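Local coordinates for uncharacterized protein (Eubacterium rectale, PDB 5COZ) that is of unknown function but is probably related to YycH-like regulatory proteins, and its natural precursor is probably an exported lipoprotein, at residues I223-C228 with E300-M306; P319-Y325 with L343-A349. The contacts are given in a common frame with arbitrary orientation. Numbering follows the deposited sequence.

Interaction 1 of 2, residues I223-C228 with E300-M306; sequences IPYSRC and EISLEYM
A single beta bridge joins the end of short strand 223-224 to strand 300-306, at the buried junction between the two beta-sheets of the chain. The segments run nearly at right angles, 99° apart end to end. Tyr225 pairs with Tyr305, with CA atoms 4.6 Å apart. Tyr305 N donates to Pro224 O (2.8 Å), and Ser226 N donates to Tyr305 O (2.8 Å). Tyr225 CA adds a CH...O contact to Tyr305 O at 3.3 Å.

Beyond the bridge the chain leaves the strand and turns. Ser226, with chi1 t, accepts from Cys228 N at OG (3.1 Å), forming an ST turn. The Arg227 backbone N is satisfied by a carboxylate: it donates to Glu304 OE1 at 2.8 Å. The other oxygen, Glu304 OE2, accepts from Arg227 NH1 (2.9 Å) and from Ser302 OG (2.7 Å); it also hydrogen-bonds Tyr324 OH, while Ser302 OG also hydrogen-bonds Trp52 NE1. Glu304 thus binds Arg227 at both backbone and guanidinium. Glu300 is extended (chi1 and chi2 t) and completes the salt-bridge network: its OE1 lies 3.2 Å from Arg227 NH2. Outside the pair, Glu188 also bridges Arg227, Asn50 donates to Glu300, and Phe217 makes a cation-pi contact with the guanidinium.

Apolar groups fill the flanks. Ile223 (m, t) packs CB on Tyr305 CD2 at 3.6 Å and CD1 on Leu303 CD2 at 3.9 Å. The Tyr305 hydroxyl bonds to Lys60 O. Cys228 SG meets CE of selenomethionine Met306 at 3.9 Å. Between the two segments, the shortest salt bridge runs from Arg227 NH1 to Glu300 OE2, at 2.7 Å.

Interaction 2 of 2, residues P319-Y325 with L343-A349; sequences PVWVVYY and LYDVYDA
This contact is the antiparallel pairing of a beta-hairpin, strands 314-330 and 338-348, within the mixed sheet. The short segments 319-325 and 343-348 have axes 4.6 Å apart at closest approach and N-to-C directions at 153°. The hydrogen-bonded pairs are Trp321-Tyr347, Val323-Asp345 and Tyr325-Leu343. The pairs Val322-Val346 and Tyr324-Tyr344 alternate with them as non-hydrogen-bonded pairs.

Each hydrogen-bonded pair is doubly linked. Trp321 N reaches Tyr347 O at 2.9 Å, and Tyr347 N reaches Trp321 O at 2.8 Å. Val323 N to Asp345 O is 2.9 Å, and Asp345 N to Val323 O is 2.8 Å. Tyr325 N to Leu343 O is 3.0 Å, and Leu343 N to Tyr325 O is 2.8 Å. Past the end of the strand, Ala349 N donates to Pro319 O at 3.0 Å.

Trp321, Val323, Tyr325, Leu343, Asp345 and Tyr347 point to one face, where helix 276-288 lies. Tyr325 (chi1 p) lays its ring over Leu343, whose CB is 3.8 Å from the ring centroid in a CH-pi contact. Trp321 CD1 touches Ala349 CB at 3.7 Å. Val322, Tyr324, Tyr344 and Val346 point to the other face, where Tyr324 CD2 meets Tyr344 CB at 4.0 Å. A water bridges Tyr325 OH (2.8 Å) and Tyr344 O (3.0 Å).

Beyond the hairpin, Asp345 OD2 makes a salt bridge with Lys286. Tyr347 OH, Trp321 NE1 and Tyr324 OH hydrogen-bond Glu283, the Leu274 carbonyl and Glu304. Backbone bonding therefore zips the hairpin, while side chains tie it to helix 276-288, the loop just before it and strand 295-311.

Overall arrangement
Both contacts are buried and share one sheet, because strands 295-311 and 314-330 are neighbours in it. Interaction 1 lies nearer the centre of the chain, about 9 Å away, against about 14 Å for interaction 2. Their own centres are about 8 Å apart. Interaction 2 stays within one sheet and rests on regular backbone pairing. Interaction 1 joins two sheets; its backbones form one bridge, and a salt-bridge network and apolar contacts flank it. The two contacts meet at Tyr324: its OH lies 2.8 Å from Glu304 OE2 and its N lies 2.8 Å from Glu300 O, both probable hydrogen bonds.

Interaction 1 of 2, residues I223-C228 with E300-M306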
ATOM      1  N   ILE A 223      -8.644   4.677   9.217  1.00  6.74           N
ATOM      2  CA  ILE A 223      -7.389   3.945   9.364  1.00  5.67           C
ATOM      3  C   ILE A 223      -7.296   2.934   8.234  1.00  6.74           C
ATOM      4  O   ILE A 223      -8.241   2.156   8.023  1.00  6.33           O
ATOM      5  CB  ILE A 223      -7.335   3.295  10.771  1.00  6.67           C
ATOM      6  CG1 ILE A 223      -7.337   4.403  11.837  1.00  8.44           C
ATOM      7  CG2 ILE A 223      -6.087   2.394  10.883  1.00  7.11           C
ATOM      8  CD1 ILE A 223      -7.519   3.874  13.283  1.00  9.34           C
ATOM      9  N   PRO A 224      -6.174   2.931   7.501  1.00  5.82           N
ATOM     10  CA  PRO A 224      -6.068   2.010   6.367  1.00  5.18           C
ATOM     11  C   PRO A 224      -5.827   0.573   6.786  1.00  6.70           C
ATOM     12  O   PRO A 224      -5.129   0.323   7.786  1.00  6.90           O
ATOM     13  CB  PRO A 224      -4.859   2.546   5.581  1.00  6.25           C
ATOM     14  CG  PRO A 224      -3.956   3.122   6.649  1.00  7.94           C
ATOM     15  CD  PRO A 224      -4.955   3.750   7.660  1.00  6.29           C
ATOM     16  N   TYR A 225      -6.321  -0.372   5.980  1.00  5.81           N
ATOM     17  CA  TYR A 225      -5.904  -1.750   6.199  1.00  5.97           C
ATOM     18  C   TYR A 225      -4.399  -1.831   5.966  1.00  7.03           C
ATOM     19  O   TYR A 225      -3.809  -1.023   5.221  1.00  7.59           O
ATOM     20  CB  TYR A 225      -6.635  -2.754   5.278  1.00  7.63           C
ATOM     21  CG  TYR A 225      -8.110  -2.534   5.185  1.00 10.78           C
ATOM     22  CD1 TYR A 225      -8.934  -2.734   6.284  1.00 12.83           C
ATOM     23  CD2 TYR A 225      -8.701  -2.181   3.974  1.00 12.69           C
ATOM     24  CE1 TYR A 225     -10.317  -2.494   6.207  1.00 14.06           C
ATOM     25  CE2 TYR A 225     -10.064  -1.948   3.881  1.00 14.24           C
ATOM     26  CZ  TYR A 225     -10.857  -2.070   5.013  1.00 16.35           C
ATOM     27  OH  TYR A 225     -12.202  -1.894   4.881  1.00 18.65           O
ATOM     28  N   SER A 226      -3.790  -2.800   6.605  1.00  6.50           N
ATOM     29  CA  SER A 226      -2.354  -2.961   6.661  1.00  7.19           C
ATOM     30  C   SER A 226      -1.650  -2.893   5.299  1.00  7.75           C
ATOM     31  O   SER A 226      -2.078  -3.541   4.324  1.00  7.74           O
ATOM     32  CB  SER A 226      -2.050  -4.289   7.344  1.00 11.16           C
ATOM     33  OG  SER A 226      -0.688  -4.651   7.221  1.00 21.06           O
ATOM     34  N   ARG A 227      -0.557  -2.120   5.274  1.00  6.77           N
ATOM     35  CA  ARG A 227       0.341  -1.969   4.131  1.00  7.04           C
ATOM     36  C   ARG A 227       1.580  -2.849   4.301  1.00  9.15           C
ATOM     37  O   ARG A 227       2.539  -2.707   3.557  1.00  8.96           O
ATOM     38  CB  ARG A 227       0.732  -0.505   3.959  1.00  6.84           C
ATOM     39  CG  ARG A 227      -0.470   0.337   3.512  1.00  9.67           C
ATOM     40  CD  ARG A 227      -0.331   1.778   3.953  1.00  9.62           C
ATOM     41  NE  ARG A 227       0.798   2.501   3.365  1.00 10.46           N
ATOM     42  CZ  ARG A 227       1.798   3.050   4.067  1.00 11.70           C
ATOM     43  NH1 ARG A 227       1.925   2.798   5.362  1.00  7.31           N
ATOM     44  NH2 ARG A 227       2.693   3.827   3.466  1.00 10.26           N
ATOM     45  N   CYS A 228       1.539  -3.786   5.256  1.00  7.00           N
ATOM     46  CA  CYS A 228       2.616  -4.714   5.478  1.00  8.90           C
ATOM     47  C   CYS A 228       2.723  -5.713   4.331  1.00  9.50           C
ATOM     48  O   CYS A 228       1.712  -6.190   3.813  1.00  9.78           O
ATOM     49  CB  CYS A 228       2.401  -5.471   6.789  1.00 10.76           C
ATOM     50  SG  CYS A 228       2.662  -4.469   8.254  1.00 14.39           S
ATOM     51  N   GLU A 300       9.343   5.053   8.399  1.00  7.12           N
ATOM     52  CA  GLU A 300       7.932   5.370   8.566  1.00  6.86           C
ATOM     53  C   GLU A 300       7.380   4.711   9.824  1.00  7.65           C
ATOM     54  O   GLU A 300       7.724   3.560  10.129  1.00  7.30           O
ATOM     55  CB  GLU A 300       7.148   4.883   7.332  1.00  7.80           C
ATOM     56  CG  GLU A 300       5.664   5.146   7.413  1.00  7.76           C
ATOM     57  CD  GLU A 300       4.828   4.703   6.235  1.00 13.88           C
ATOM     58  OE1 GLU A 300       5.376   4.438   5.143  1.00 14.96           O
ATOM     59  OE2 GLU A 300       3.595   4.682   6.408  1.00 13.37           O
ATOM     60  N   ILE A 301       6.496   5.438  10.534  1.00  6.45           N
ATOM     61  CA  ILE A 301       5.736   4.885  11.645  1.00  5.78           C
ATOM     62  C   ILE A 301       4.279   5.119  11.258  1.00  7.84           C
ATOM     63  O   ILE A 301       3.900   6.266  10.976  1.00  7.51           O
ATOM     64  CB  ILE A 301       6.098   5.496  13.004  1.00  8.49           C
ATOM     65  CG1 ILE A 301       7.589   5.330  13.291  1.00  9.39           C
ATOM     66  CG2 ILE A 301       5.208   4.883  14.127  1.00  8.37           C
ATOM     67  CD1 ILE A 301       8.043   6.194  14.559  1.00 14.19           C
ATOM     68  N   SER A 302       3.469   4.064  11.238  1.00  6.18           N
ATOM     69  CA  SER A 302       2.128   4.144  10.679  1.00  5.36           C
ATOM     70  C   SER A 302       1.118   3.391  11.506  1.00  6.22           C
ATOM     71  O   SER A 302       1.360   2.248  11.888  1.00  6.48           O
ATOM     72  CB  SER A 302       2.172   3.545   9.263  1.00  7.72           C
ATOM     73  OG  SER A 302       0.901   3.532   8.625  1.00  7.76           O
ATOM     74  N   LEU A 303      -0.048   4.008  11.739  1.00  5.19           N
ATOM     75  CA  LEU A 303      -1.186   3.391  12.418  1.00  5.06           C
ATOM     76  C   LEU A 303      -2.026   2.697  11.358  1.00  5.99           C
ATOM     77  O   LEU A 303      -2.473   3.363  10.415  1.00  6.91           O
ATOM     78  CB  LEU A 303      -2.007   4.456  13.172  1.00  5.33           C
ATOM     79  CG  LEU A 303      -3.318   3.986  13.764  1.00  7.11           C
ATOM     80  CD1 LEU A 303      -3.076   2.875  14.828  1.00  8.25           C
ATOM     81  CD2 LEU A 303      -4.058   5.208  14.384  1.00  7.10           C
ATOM     82  N   GLU A 304      -2.210   1.384  11.489  1.00  5.26           N
ATOM     83  CA  GLU A 304      -2.923   0.634  10.460  1.00  4.67           C
ATOM     84  C   GLU A 304      -3.855  -0.371  11.088  1.00  5.46           C
ATOM     85  O   GLU A 304      -3.733  -0.686  12.265  1.00  5.61           O
ATOM     86  CB  GLU A 304      -1.932  -0.091   9.515  1.00  4.79           C
ATOM     87  CG  GLU A 304      -0.897   0.878   8.944  1.00  7.14           C
ATOM     88  CD  GLU A 304       0.095   0.303   7.958  1.00  8.05           C
ATOM     89  OE1 GLU A 304       0.063  -0.927   7.734  1.00  8.17           O
ATOM     90  OE2 GLU A 304       0.978   1.062   7.487  1.00  7.51           O
ATOM     91  N   TYR A 305      -4.784  -0.910  10.283  1.00  5.53           N
ATOM     92  CA  TYR A 305      -5.653  -1.981  10.738  1.00  5.37           C
ATOM     93  C   TYR A 305      -5.170  -3.288  10.144  1.00  7.50           C
ATOM     94  O   TYR A 305      -5.211  -3.477   8.920  1.00  8.34           O
ATOM     95  CB  TYR A 305      -7.101  -1.724  10.275  1.00  5.83           C
ATOM     96  CG  TYR A 305      -7.997  -1.039  11.278  1.00  5.71           C
ATOM     97  CD1 TYR A 305      -8.109  -1.510  12.585  1.00  5.62           C
ATOM     98  CD2 TYR A 305      -8.814   0.019  10.900  1.00  5.51           C
ATOM     99  CE1 TYR A 305      -9.017  -0.946  13.489  1.00  6.20           C
ATOM    100  CE2 TYR A 305      -9.735   0.585  11.791  1.00  6.56           C
ATOM    101  CZ  TYR A 305      -9.837   0.093  13.081  1.00  7.66           C
ATOM    102  OH  TYR A 305     -10.760   0.638  13.944  1.00  7.83           O
HETATM  103  N   MSE A 306      -4.757  -4.210  11.010  1.00  6.00           N
HETATM  104  CA  MSE A 306      -4.311  -5.516  10.536  1.00  6.11           C
HETATM  105  C   MSE A 306      -5.477  -6.495  10.596  1.00  7.81           C
HETATM  106  O   MSE A 306      -6.279  -6.453  11.534  1.00  6.68           O
HETATM  107  CB  MSE A 306      -3.138  -6.032  11.367  1.00  7.13           C
HETATM  108  CG  MSE A 306      -2.609  -7.355  10.834  1.00  8.75           C
HETATM  109 SE   MSE A 306      -0.853  -7.762  11.530  0.75 11.54          SE
HETATM  110  CE  MSE A 306       0.168  -6.658  10.355  1.00 11.17           C
TER

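Interaction 2 of 2, residues P319-Y325 with L343-A349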
ATOM      1  N   PRO A 319      -6.090  -2.643  15.518  1.00  5.43           N
ATOM      2  CA  PRO A 319      -5.085  -1.637  15.161  1.00  5.23           C
ATOM      3  C   PRO A 319      -3.687  -2.074  15.546  1.00  8.19           C
ATOM      4  O   PRO A 319      -3.468  -2.697  16.608  1.00  7.21           O
ATOM      5  CB  PRO A 319      -5.501  -0.408  15.988  1.00  6.70           C
ATOM      6  CG  PRO A 319      -6.164  -1.009  17.230  1.00  9.16           C
ATOM      7  CD  PRO A 319      -6.904  -2.215  16.681  1.00  7.11           C
ATOM      8  N   VAL A 320      -2.744  -1.697  14.695  1.00  6.18           N
ATOM      9  CA  VAL A 320      -1.328  -1.952  14.907  1.00  4.52           C
ATOM     10  C   VAL A 320      -0.547  -0.680  14.606  1.00  6.69           C
ATOM     11  O   VAL A 320      -0.973   0.149  13.790  1.00  6.33           O
ATOM     12  CB  VAL A 320      -0.791  -3.140  14.025  1.00  6.77           C
ATOM     13  CG1 VAL A 320      -1.435  -4.451  14.450  1.00  6.76           C
ATOM     14  CG2 VAL A 320      -0.977  -2.899  12.518  1.00  7.23           C
ATOM     15  N   TRP A 321       0.623  -0.549  15.243  1.00  5.88           N
ATOM     16  CA  TRP A 321       1.633   0.424  14.854  1.00  5.57           C
ATOM     17  C   TRP A 321       2.699  -0.318  14.065  1.00  7.01           C
ATOM     18  O   TRP A 321       3.239  -1.313  14.572  1.00  7.17           O
ATOM     19  CB  TRP A 321       2.261   1.093  16.081  1.00  5.84           C
ATOM     20  CG  TRP A 321       1.417   2.139  16.729  1.00  6.05           C
ATOM     21  CD1 TRP A 321       0.821   2.067  17.955  1.00  8.48           C
ATOM     22  CD2 TRP A 321       1.186   3.469  16.245  1.00  5.87           C
ATOM     23  NE1 TRP A 321       0.201   3.266  18.255  1.00  8.66           N
ATOM     24  CE2 TRP A 321       0.435   4.151  17.234  1.00  8.45           C
ATOM     25  CE3 TRP A 321       1.534   4.150  15.065  1.00  6.23           C
ATOM     26  CZ2 TRP A 321       0.032   5.487  17.089  1.00  8.12           C
ATOM     27  CZ3 TRP A 321       1.148   5.485  14.924  1.00  8.03           C
ATOM     28  CH2 TRP A 321       0.400   6.135  15.922  1.00  8.67           C
ATOM     29  N   VAL A 322       2.951   0.112  12.821  1.00  6.11           N
ATOM     30  CA  VAL A 322       3.951  -0.520  11.967  1.00  5.31           C
ATOM     31  C   VAL A 322       5.136   0.413  11.879  1.00  7.39           C
ATOM     32  O   VAL A 322       4.953   1.612  11.640  1.00  7.33           O
ATOM     33  CB  VAL A 322       3.407  -0.835  10.548  1.00  6.86           C
ATOM     34  CG1 VAL A 322       4.447  -1.654   9.776  1.00  6.76           C
ATOM     35  CG2 VAL A 322       2.091  -1.612  10.637  1.00  7.12           C
ATOM     36  N   VAL A 323       6.353  -0.118  12.051  1.00  5.49           N
ATOM     37  CA  VAL A 323       7.575   0.646  11.854  1.00  5.63           C
ATOM     38  C   VAL A 323       8.282   0.065  10.645  1.00  7.27           C
ATOM     39  O   VAL A 323       8.668  -1.096  10.641  1.00  7.62           O
ATOM     40  CB  VAL A 323       8.508   0.643  13.095  1.00  7.59           C
ATOM     41  CG1 VAL A 323       9.775   1.474  12.834  1.00  9.27           C
ATOM     42  CG2 VAL A 323       7.764   1.177  14.313  1.00  7.83           C
ATOM     43  N   TYR A 324       8.456   0.900   9.611  1.00  6.07           N
ATOM     44  CA  TYR A 324       9.160   0.508   8.400  1.00  5.37           C
ATOM     45  C   TYR A 324      10.557   1.060   8.504  1.00  7.51           C
ATOM     46  O   TYR A 324      10.722   2.234   8.886  1.00  7.49           O
ATOM     47  CB  TYR A 324       8.451   1.074   7.156  1.00  5.76           C
ATOM     48  CG  TYR A 324       7.015   0.610   7.024  1.00  5.40           C
ATOM     49  CD1 TYR A 324       5.968   1.362   7.561  1.00  5.46           C
ATOM     50  CD2 TYR A 324       6.689  -0.507   6.257  1.00  6.33           C
ATOM     51  CE1 TYR A 324       4.633   0.985   7.377  1.00  6.83           C
ATOM     52  CE2 TYR A 324       5.360  -0.897   6.078  1.00  6.09           C
ATOM     53  CZ  TYR A 324       4.338  -0.127   6.604  1.00  6.90           C
ATOM     54  OH  TYR A 324       3.029  -0.517   6.452  1.00  7.97           O
ATOM     55  N   TYR A 325      11.570   0.213   8.208  1.00  5.59           N
ATOM     56  CA  TYR A 325      12.937   0.678   8.299  1.00  5.27           C
ATOM     57  C   TYR A 325      13.799   0.001   7.268  1.00  7.52           C
ATOM     58  O   TYR A 325      13.429  -1.039   6.742  1.00  8.71           O
ATOM     59  CB  TYR A 325      13.489   0.443   9.736  1.00  7.08           C
ATOM     60  CG  TYR A 325      13.685  -1.018  10.095  1.00  6.80           C
ATOM     61  CD1 TYR A 325      12.643  -1.775  10.623  1.00  7.49           C
ATOM     62  CD2 TYR A 325      14.935  -1.628   9.964  1.00  7.75           C
ATOM     63  CE1 TYR A 325      12.832  -3.114  10.983  1.00  6.47           C
ATOM     64  CE2 TYR A 325      15.131  -2.962  10.309  1.00  8.23           C
ATOM     65  CZ  TYR A 325      14.074  -3.704  10.807  1.00  8.76           C
ATOM     66  OH  TYR A 325      14.291  -5.026  11.169  1.00 12.53           O
ATOM     67  N   LEU A 343      12.633  -3.424   5.576  1.00  6.62           N
ATOM     68  CA  LEU A 343      12.147  -4.319   6.608  1.00  6.32           C
ATOM     69  C   LEU A 343      11.052  -3.624   7.418  1.00  7.20           C
ATOM     70  O   LEU A 343      10.745  -2.445   7.183  1.00  7.39           O
ATOM     71  CB  LEU A 343      13.327  -4.707   7.496  1.00  6.72           C
ATOM     72  CG  LEU A 343      14.473  -5.456   6.778  1.00  9.12           C
ATOM     73  CD1 LEU A 343      15.699  -5.537   7.665  1.00 11.09           C
ATOM     74  CD2 LEU A 343      14.041  -6.871   6.365  1.00  9.87           C
ATOM     75  N   TYR A 344      10.426  -4.364   8.347  1.00  6.87           N
ATOM     76  CA  TYR A 344       9.379  -3.740   9.141  1.00  5.88           C
ATOM     77  C   TYR A 344       9.184  -4.521  10.429  1.00  8.66           C
ATOM     78  O   TYR A 344       9.529  -5.708  10.524  1.00  8.24           O
ATOM     79  CB  TYR A 344       8.053  -3.645   8.331  1.00  7.07           C
ATOM     80  CG  TYR A 344       7.419  -4.996   8.104  1.00  7.14           C
ATOM     81  CD1 TYR A 344       7.909  -5.868   7.135  1.00  9.29           C
ATOM     82  CD2 TYR A 344       6.314  -5.397   8.839  1.00  7.81           C
ATOM     83  CE1 TYR A 344       7.373  -7.151   6.978  1.00  9.87           C
ATOM     84  CE2 TYR A 344       5.738  -6.650   8.653  1.00  9.00           C
ATOM     85  CZ  TYR A 344       6.276  -7.525   7.735  1.00 13.27           C
ATOM     86  OH  TYR A 344       5.691  -8.757   7.611  1.00 18.04           O
ATOM     87  N   ASP A 345       8.582  -3.831  11.414  1.00  6.92           N
ATOM     88  CA  ASP A 345       8.177  -4.401  12.684  1.00  6.67           C
ATOM     89  C   ASP A 345       6.731  -4.003  12.933  1.00  7.86           C
ATOM     90  O   ASP A 345       6.271  -2.972  12.431  1.00  7.09           O
ATOM     91  CB  ASP A 345       9.098  -3.940  13.811  1.00  8.05           C
ATOM     92  CG  ASP A 345      10.394  -4.748  13.868  1.00 10.79           C
ATOM     93  OD1 ASP A 345      10.316  -6.007  13.924  1.00 14.71           O
ATOM     94  OD2 ASP A 345      11.488  -4.128  13.874  1.00 11.78           O
ATOM     95  N   VAL A 346       6.001  -4.827  13.687  1.00  6.67           N
ATOM     96  CA  VAL A 346       4.583  -4.591  13.942  1.00  5.51           C
ATOM     97  C   VAL A 346       4.302  -4.724  15.419  1.00  7.04           C
ATOM     98  O   VAL A 346       4.752  -5.686  16.038  1.00  8.09           O
ATOM     99  CB  VAL A 346       3.674  -5.568  13.144  1.00  8.76           C
ATOM    100  CG1 VAL A 346       2.200  -5.188  13.305  1.00  8.31           C
ATOM    101  CG2 VAL A 346       4.024  -5.594  11.662  1.00  7.96           C
ATOM    102  N   TYR A 347       3.543  -3.779  15.961  1.00  6.17           N
ATOM    103  CA  TYR A 347       3.144  -3.771  17.361  1.00  6.13           C
ATOM    104  C   TYR A 347       1.646  -3.758  17.494  1.00  6.75           C
ATOM    105  O   TYR A 347       0.986  -3.004  16.788  1.00  7.61           O
ATOM    106  CB  TYR A 347       3.697  -2.503  18.044  1.00  7.47           C
ATOM    107  CG  TYR A 347       5.197  -2.506  18.166  1.00  6.86           C
ATOM    108  CD1 TYR A 347       6.008  -2.126  17.094  1.00  7.62           C
ATOM    109  CD2 TYR A 347       5.813  -2.822  19.374  1.00  8.72           C
ATOM    110  CE1 TYR A 347       7.398  -2.169  17.201  1.00  6.94           C
ATOM    111  CE2 TYR A 347       7.194  -2.850  19.494  1.00  9.76           C
ATOM    112  CZ  TYR A 347       7.982  -2.528  18.407  1.00 11.16           C
ATOM    113  OH  TYR A 347       9.335  -2.563  18.594  1.00 11.00           O
ATOM    114  N   ASP A 348       1.120  -4.518  18.444  1.00  5.37           N
ATOM    115  CA  ASP A 348      -0.287  -4.382  18.825  1.00  4.58           C
ATOM    116  C   ASP A 348      -0.460  -2.918  19.298  1.00  6.47           C
ATOM    117  O   ASP A 348       0.299  -2.458  20.173  1.00  7.42           O
ATOM    118  CB  ASP A 348      -0.592  -5.405  19.930  1.00  5.71           C
ATOM    119  CG  ASP A 348      -1.990  -5.368  20.519  1.00 10.63           C
ATOM    120  OD1 ASP A 348      -2.543  -4.247  20.679  1.00  9.42           O
ATOM    121  OD2 ASP A 348      -2.498  -6.451  20.900  1.00 13.41           O
ATOM    122  N   ALA A 349      -1.424  -2.162  18.709  1.00  6.01           N
ATOM    123  CA  ALA A 349      -1.468  -0.734  19.068  1.00  7.03           C
ATOM    124  C   ALA A 349      -1.989  -0.489  20.474  1.00  7.07           C
ATOM    125  O   ALA A 349      -1.694   0.569  21.029  1.00  8.29           O
ATOM    126  CB  ALA A 349      -2.304   0.049  18.064  1.00  7.77           C
TER
HETATM  127  O   HOH W   1      -4.328  -4.623  18.409  1.00 13.88           O
HETATM  128  O   HOH W   2      12.098  -6.787  11.574  1.00 22.19           O